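PDB 2D5M: flavoredoxin, which binds flavin mononucleotide and probably carries electrons between redox partners. Local coordinates for residues 43-57 with 131-143. Sequence-based numbering, arbitrary orientation.
Sequences PPSIAVSLRKATYTY and HTQFIGEIMDVKV. With ZN (zinc ion), chain D; FMN (flavin mononucleotide), chain E.
Phe134 and Tyr57 meet where strand 44-48, paired antiparallel with strand 133-143, gives way to the flavin-binding loop and helix 55-63. Phe134 can be followed outward. Its CB lies near Val48 O; CG stands beside the backbone N (chi1 -67°), which swings the ring along the sheet toward Leu50. There CD1 receives the methyl Leu50 CD1 at the ring edge, 3.8 Å away, and CE1 touches Leu50 CB. The tip, CZ, comes over one face of the Tyr57 ring, 3.6 Å from Tyr57 CD1, with the two planes inclined at 53°. A broad, flat, apolar side chain suits this place, since Ile60 of helix 55-63 and Leu122 of strand 116-126 also pack on it. Tyr57 adds a polar end, its OH hydrogen-bonded to Glu127 OE2.

The backbones are joined by paired N-H...O hydrogen bonds between Val48 and Phe134 and between Ile46 and Gly136, with Ile138 N giving a further one to Pro44 O at 2.8 Å. On the face of Ala47, the small methyl CB admits Ile135 CD1 at a tight 3.4 Å. Farther along, the extended Glu137 lays its carboxylate carbon CD against Pro43 CB, 3.5 Å away.

Beyond Val48 the chain turns to the cofactor: Ser49 O accepts a nearly straight hydrogen bond from FMN N3 at 2.9 Å, and Arg51 NH2 donates to FMN N1, which would probably stabilise negative charge on the reduced flavin. His131 ND1 binds zinc at 2.1 Å with Cys39 and Cys40 of the second subunit. A hydrogen-bonded ladder, flanked by the apolar cluster round Phe134, thus connects the flavin-binding loop to a zinc site shared between subunits.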
loop_
_atom_site.group_PDB
_atom_site.type_symbol
_atom_site.label_atom_id
_atom_site.label_comp_id
_atom_site.label_asym_id
_atom_site.label_seq_id
_atom_site.Cartn_x
_atom_site.Cartn_y
_atom_site.Cartn_z
ATOM N N PRO A 43 17.743 3.230 -1.705
ATOM C CA PRO A 43 17.593 3.206 -0.229
ATOM C C PRO A 43 16.191 2.792 0.095
ATOM O O PRO A 43 15.298 2.989 -0.751
ATOM C CB PRO A 43 17.917 4.639 0.205
ATOM C CG PRO A 43 17.564 5.448 -0.972
ATOM C CD PRO A 43 17.784 4.627 -2.221
ATOM N N PRO A 44 15.988 2.359 1.308
ATOM C CA PRO A 44 14.598 2.036 1.710
ATOM C C PRO A 44 13.784 3.313 1.577
ATOM O O PRO A 44 14.209 4.346 2.097
ATOM C CB PRO A 44 14.760 1.589 3.172
ATOM C CG PRO A 44 16.082 2.220 3.594
ATOM C CD PRO A 44 16.951 2.226 2.384
ATOM N N SER A 45 12.668 3.270 0.867
ATOM C CA SER A 45 11.917 4.461 0.512
ATOM C C SER A 45 10.428 4.224 0.461
ATOM O O SER A 45 9.998 3.106 0.143
ATOM C CB SER A 45 12.327 4.961 -0.893
ATOM O OG SER A 45 13.693 5.224 -1.068
ATOM N N ILE A 46 9.661 5.272 0.746
ATOM C CA ILE A 46 8.216 5.296 0.616
ATOM C C ILE A 46 7.833 6.412 -0.327
ATOM O O ILE A 46 8.370 7.539 -0.217
ATOM C CB ILE A 46 7.525 5.454 2.001
ATOM C CG1 ILE A 46 7.763 4.162 2.782
ATOM C CG2 ILE A 46 6.061 5.806 1.872
ATOM C CD1 ILE A 46 7.325 4.242 4.250
ATOM N N ALA A 47 6.908 6.127 -1.196
ATOM C CA ALA A 47 6.278 7.089 -2.108
ATOM C C ALA A 47 4.919 7.473 -1.567
ATOM O O ALA A 47 4.133 6.623 -1.143
ATOM C CB ALA A 47 6.166 6.470 -3.492
ATOM N N VAL A 48 4.623 8.778 -1.624
ATOM C CA VAL A 48 3.326 9.301 -1.184
ATOM C C VAL A 48 2.843 10.294 -2.240
ATOM O O VAL A 48 3.586 11.197 -2.617
ATOM C CB VAL A 48 3.418 9.965 0.185
ATOM C CG1 VAL A 48 1.969 10.124 0.643
ATOM C CG2 VAL A 48 4.244 9.217 1.215
ATOM N N SER A 49 1.645 10.120 -2.706
ATOM C CA SER A 49 1.039 11.041 -3.674
ATOM C C SER A 49 0.251 12.080 -2.938
ATOM O O SER A 49 -0.836 11.758 -2.483
ATOM C CB SER A 49 0.140 10.243 -4.614
ATOM O OG SER A 49 0.876 9.342 -5.382
ATOM N N LEU A 50 0.759 13.297 -2.824
ATOM C CA LEU A 50 0.130 14.389 -2.110
ATOM C C LEU A 50 -0.231 15.497 -3.076
ATOM O O LEU A 50 0.599 15.958 -3.847
ATOM C CB LEU A 50 1.077 14.950 -1.029
ATOM C CG LEU A 50 1.622 13.953 0.004
ATOM C CD1 LEU A 50 2.417 14.600 1.108
ATOM C CD2 LEU A 50 0.454 13.118 0.586
ATOM N N ARG A 51 -1.471 15.933 -3.007
ATOM C CA ARG A 51 -1.964 16.976 -3.863
ATOM C C ARG A 51 -1.387 18.325 -3.499
ATOM O O ARG A 51 -1.158 18.673 -2.350
ATOM C CB ARG A 51 -3.504 17.054 -3.784
ATOM C CG ARG A 51 -4.186 15.870 -4.410
ATOM C CD ARG A 51 -5.711 15.756 -4.144
ATOM N NE ARG A 51 -5.777 15.561 -2.708
ATOM C CZ ARG A 51 -6.077 16.475 -1.778
ATOM N NH1 ARG A 51 -6.531 17.676 -2.070
ATOM N NH2 ARG A 51 -5.938 16.115 -0.515
ATOM N N LYS A 52 -1.246 19.164 -4.573
ATOM C CA LYS A 52 -0.699 20.513 -4.392
ATOM C C LYS A 52 -1.513 21.383 -3.483
ATOM O O LYS A 52 -1.011 22.333 -2.864
ATOM C CB LYS A 52 -0.509 21.124 -5.783
ATOM C CG LYS A 52 0.508 20.481 -6.688
ATOM C CD LYS A 52 0.678 21.178 -8.011
ATOM C CE LYS A 52 1.986 20.743 -8.640
ATOM N NZ LYS A 52 2.048 20.924 -10.130
ATOM N N ALA A 53 -2.827 21.130 -3.370
ATOM C CA ALA A 53 -3.698 21.924 -2.535
ATOM C C ALA A 53 -3.456 21.684 -1.061
ATOM O O ALA A 53 -3.893 22.476 -0.219
ATOM C CB ALA A 53 -5.166 21.645 -2.856
ATOM N N THR A 54 -2.824 20.564 -0.678
ATOM C CA THR A 54 -2.649 20.295 0.738
ATOM C C THR A 54 -1.584 21.231 1.337
ATOM O O THR A 54 -0.603 21.590 0.680
ATOM C CB THR A 54 -2.276 18.851 1.020
ATOM O OG1 THR A 54 -1.017 18.551 0.484
ATOM C CG2 THR A 54 -3.279 17.880 0.480
ATOM N N TYR A 55 -1.807 21.609 2.583
ATOM C CA TYR A 55 -0.796 22.446 3.270
ATOM C C TYR A 55 0.508 21.651 3.420
ATOM O O TYR A 55 1.622 22.178 3.333
ATOM C CB TYR A 55 -1.371 22.921 4.590
ATOM C CG TYR A 55 -0.606 24.026 5.270
ATOM C CD1 TYR A 55 -0.463 25.253 4.620
ATOM C CD2 TYR A 55 -0.034 23.903 6.514
ATOM C CE1 TYR A 55 0.207 26.320 5.170
ATOM C CE2 TYR A 55 0.645 24.957 7.119
ATOM C CZ TYR A 55 0.787 26.165 6.449
ATOM O OH TYR A 55 1.441 27.255 6.971
ATOM N N THR A 56 0.379 20.349 3.664
ATOM C CA THR A 56 1.523 19.464 3.802
ATOM C C THR A 56 2.434 19.478 2.598
ATOM O O THR A 56 3.653 19.440 2.740
ATOM C CB THR A 56 1.000 18.035 4.064
ATOM O OG1 THR A 56 0.300 18.041 5.315
ATOM C CG2 THR A 56 2.094 17.023 4.153
ATOM N N TYR A 57 1.960 19.552 1.407
ATOM C CA TYR A 57 2.683 19.635 0.168
ATOM C C TYR A 57 3.683 20.778 0.279
ATOM O O TYR A 57 4.867 20.638 -0.038
ATOM C CB TYR A 57 1.730 19.774 -1.036
ATOM C CG TYR A 57 2.421 19.872 -2.380
ATOM C CD1 TYR A 57 2.392 18.837 -3.264
ATOM C CD2 TYR A 57 3.047 21.011 -2.848
ATOM C CE1 TYR A 57 2.988 18.891 -4.512
ATOM C CE2 TYR A 57 3.652 21.099 -4.045
ATOM C CZ TYR A 57 3.621 20.028 -4.891
ATOM O OH TYR A 57 4.231 20.126 -6.143
ATOM N N HIS A 131 0.716 12.859 -12.816
ATOM C CA HIS A 131 1.146 12.027 -11.661
ATOM C C HIS A 131 2.129 12.821 -10.813
ATOM O O HIS A 131 3.086 13.320 -11.385
ATOM C CB HIS A 131 1.575 10.784 -12.301
ATOM C CG HIS A 131 2.422 9.946 -11.436
ATOM N ND1 HIS A 131 1.842 8.846 -10.879
ATOM C CD2 HIS A 131 3.728 9.973 -11.118
ATOM C CE1 HIS A 131 2.806 8.217 -10.191
ATOM N NE2 HIS A 131 3.928 8.897 -10.316
ATOM N N THR A 132 1.896 12.907 -9.497
ATOM C CA THR A 132 2.726 13.635 -8.529
ATOM C C THR A 132 3.062 12.802 -7.299
ATOM O O THR A 132 2.147 12.282 -6.650
ATOM C CB THR A 132 1.849 14.910 -8.194
ATOM O OG1 THR A 132 1.626 15.642 -9.425
ATOM C CG2 THR A 132 2.518 15.738 -7.185
ATOM N N GLN A 133 4.316 12.654 -6.953
ATOM C CA GLN A 133 4.675 11.827 -5.822
ATOM C C GLN A 133 5.923 12.376 -5.179
ATOM O O GLN A 133 6.882 12.758 -5.837
ATOM C CB GLN A 133 4.947 10.317 -6.103
ATOM C CG GLN A 133 3.922 9.481 -6.794
ATOM C CD GLN A 133 4.792 8.277 -7.284
ATOM O OE1 GLN A 133 4.718 7.210 -6.714
ATOM N NE2 GLN A 133 5.625 8.670 -8.249
ATOM N N PHE A 134 5.909 12.355 -3.863
ATOM C CA PHE A 134 7.117 12.591 -3.079
ATOM C C PHE A 134 7.736 11.246 -2.691
ATOM O O PHE A 134 7.000 10.363 -2.242
ATOM C CB PHE A 134 6.820 13.377 -1.791
ATOM C CG PHE A 134 6.377 14.786 -1.972
ATOM C CD1 PHE A 134 5.129 15.183 -1.548
ATOM C CD2 PHE A 134 7.206 15.770 -2.504
ATOM C CE1 PHE A 134 4.748 16.490 -1.652
ATOM C CE2 PHE A 134 6.755 17.077 -2.607
ATOM C CZ PHE A 134 5.527 17.453 -2.211
ATOM N N ILE A 135 9.022 11.109 -2.874
ATOM C CA ILE A 135 9.746 9.891 -2.498
ATOM C C ILE A 135 10.604 10.248 -1.319
ATOM O O ILE A 135 11.499 11.132 -1.394
ATOM C CB ILE A 135 10.614 9.372 -3.638
ATOM C CG1 ILE A 135 9.856 9.268 -4.965
ATOM C CG2 ILE A 135 11.243 8.060 -3.221
ATOM C CD1 ILE A 135 8.676 8.375 -4.890
ATOM N N GLY A 136 10.343 9.605 -0.183
ATOM C CA GLY A 136 11.142 9.782 1.009
ATOM C C GLY A 136 12.025 8.589 1.270
ATOM O O GLY A 136 11.591 7.452 1.173
ATOM N N GLU A 137 13.275 8.879 1.603
ATOM C CA GLU A 137 14.202 7.860 2.084
ATOM C C GLU A 137 13.916 7.647 3.565
ATOM O O GLU A 137 13.903 8.586 4.350
ATOM C CB GLU A 137 15.645 8.283 1.900
ATOM C CG GLU A 137 16.632 7.280 2.434
ATOM C CD GLU A 137 18.094 7.579 2.153
ATOM O OE1 GLU A 137 18.380 8.496 1.335
ATOM O OE2 GLU A 137 18.960 6.887 2.769
ATOM N N ILE A 138 13.720 6.407 3.963
ATOM C CA ILE A 138 13.520 6.035 5.346
ATOM C C ILE A 138 14.843 6.108 6.092
ATOM O O ILE A 138 15.789 5.389 5.788
ATOM C CB ILE A 138 12.955 4.589 5.452
ATOM C CG1 ILE A 138 11.602 4.484 4.758
ATOM C CG2 ILE A 138 12.886 4.140 6.883
ATOM C CD1 ILE A 138 11.067 3.048 4.605
ATOM N N MET A 139 14.888 7.014 7.072
ATOM C CA MET A 139 16.057 7.233 7.899
ATOM C C MET A 139 15.983 6.455 9.188
ATOM O O MET A 139 17.039 6.113 9.780
ATOM C CB MET A 139 16.273 8.745 8.153
ATOM C CG MET A 139 16.262 9.591 6.915
ATOM S SD MET A 139 17.323 9.041 5.556
ATOM C CE MET A 139 18.914 9.312 6.290
ATOM N N ASP A 140 14.773 6.192 9.698
ATOM C CA ASP A 140 14.573 5.442 10.929
ATOM C C ASP A 140 13.143 5.015 10.995
ATOM O O ASP A 140 12.236 5.707 10.548
ATOM C CB ASP A 140 14.887 6.305 12.168
ATOM C CG ASP A 140 15.061 5.518 13.440
ATOM O OD1 ASP A 140 15.466 4.337 13.383
ATOM O OD2 ASP A 140 14.831 6.065 14.533
ATOM N N VAL A 141 12.921 3.853 11.566
ATOM C CA VAL A 141 11.600 3.347 11.936
ATOM C C VAL A 141 11.605 3.120 13.456
ATOM O O VAL A 141 12.464 2.407 13.977
ATOM C CB VAL A 141 11.312 2.036 11.195
ATOM C CG1 VAL A 141 9.946 1.503 11.665
ATOM C CG2 VAL A 141 11.402 2.197 9.688
ATOM N N LYS A 142 10.686 3.756 14.150
ATOM C CA LYS A 142 10.560 3.717 15.588
ATOM C C LYS A 142 9.275 3.011 15.971
ATOM O O LYS A 142 8.213 3.332 15.439
ATOM C CB LYS A 142 10.561 5.134 16.208
ATOM C CG LYS A 142 11.945 5.790 16.228
ATOM C CD LYS A 142 11.879 7.035 17.113
ATOM C CE LYS A 142 12.313 8.270 16.390
ATOM N NZ LYS A 142 13.698 8.160 15.846
ATOM N N VAL A 143 9.379 2.090 16.899
ATOM C CA VAL A 143 8.196 1.289 17.322
ATOM C C VAL A 143 8.171 1.235 18.816
ATOM O O VAL A 143 9.178 1.025 19.478
ATOM C CB VAL A 143 8.267 -0.095 16.684
ATOM C CG1 VAL A 143 7.070 -0.935 17.149
ATOM C CG2 VAL A 143 8.293 -0.030 15.164
HETATM ZN ZN ZN D . -0.098 8.189 -10.672
HETATM N N1 FMN E . -4.777 13.491 0.208
HETATM C C2 FMN E . -3.687 13.364 -0.612
HETATM O O2 FMN E . -3.220 14.348 -1.203
HETATM N N3 FMN E . -3.133 12.100 -0.796
HETATM C C4 FMN E . -3.612 10.933 -0.245
HETATM O O4 FMN E . -3.050 9.841 -0.474
HETATM C C4A FMN E . -4.776 11.057 0.563
HETATM N N5 FMN E . -5.337 9.942 1.091
HETATM C C5A FMN E . -6.352 10.151 1.991
HETATM C C6 FMN E . -6.945 9.002 2.586
HETATM C C7 FMN E . -7.946 9.082 3.541
HETATM C C7M FMN E . -8.603 7.855 4.129
HETATM C C8 FMN E . -8.359 10.404 3.954
HETATM C C8M FMN E . -9.389 10.529 5.066
HETATM C C9 FMN E . -7.843 11.526 3.330
HETATM C C9A FMN E . -6.850 11.431 2.369
HETATM N N10 FMN E . -6.309 12.538 1.679
HETATM C C10 FMN E . -5.245 12.375 0.828
HETATM C "C1'" FMN E . -6.843 13.904 1.942
HETATM C "C2'" FMN E . -5.948 14.721 2.870
HETATM O "O2'" FMN E . -5.571 13.996 4.048
HETATM C "C3'" FMN E . -6.716 15.975 3.299
HETATM O "O3'" FMN E . -6.849 16.805 2.121
HETATM C "C4'" FMN E . -6.066 16.756 4.431
HETATM O "O4'" FMN E . -7.089 17.664 4.927
HETATM C "C5'" FMN E . -4.867 17.538 4.023
HETATM O "O5'" FMN E . -4.376 18.249 5.206
HETATM P P FMN E . -3.332 19.468 5.075
HETATM O O1P FMN E . -3.970 20.547 4.190
HETATM O O2P FMN E . -2.032 18.988 4.475
HETATM O O3P FMN E . -3.218 19.888 6.529
HETATM O O HOH W 1 -0.806 8.015 -12.790
#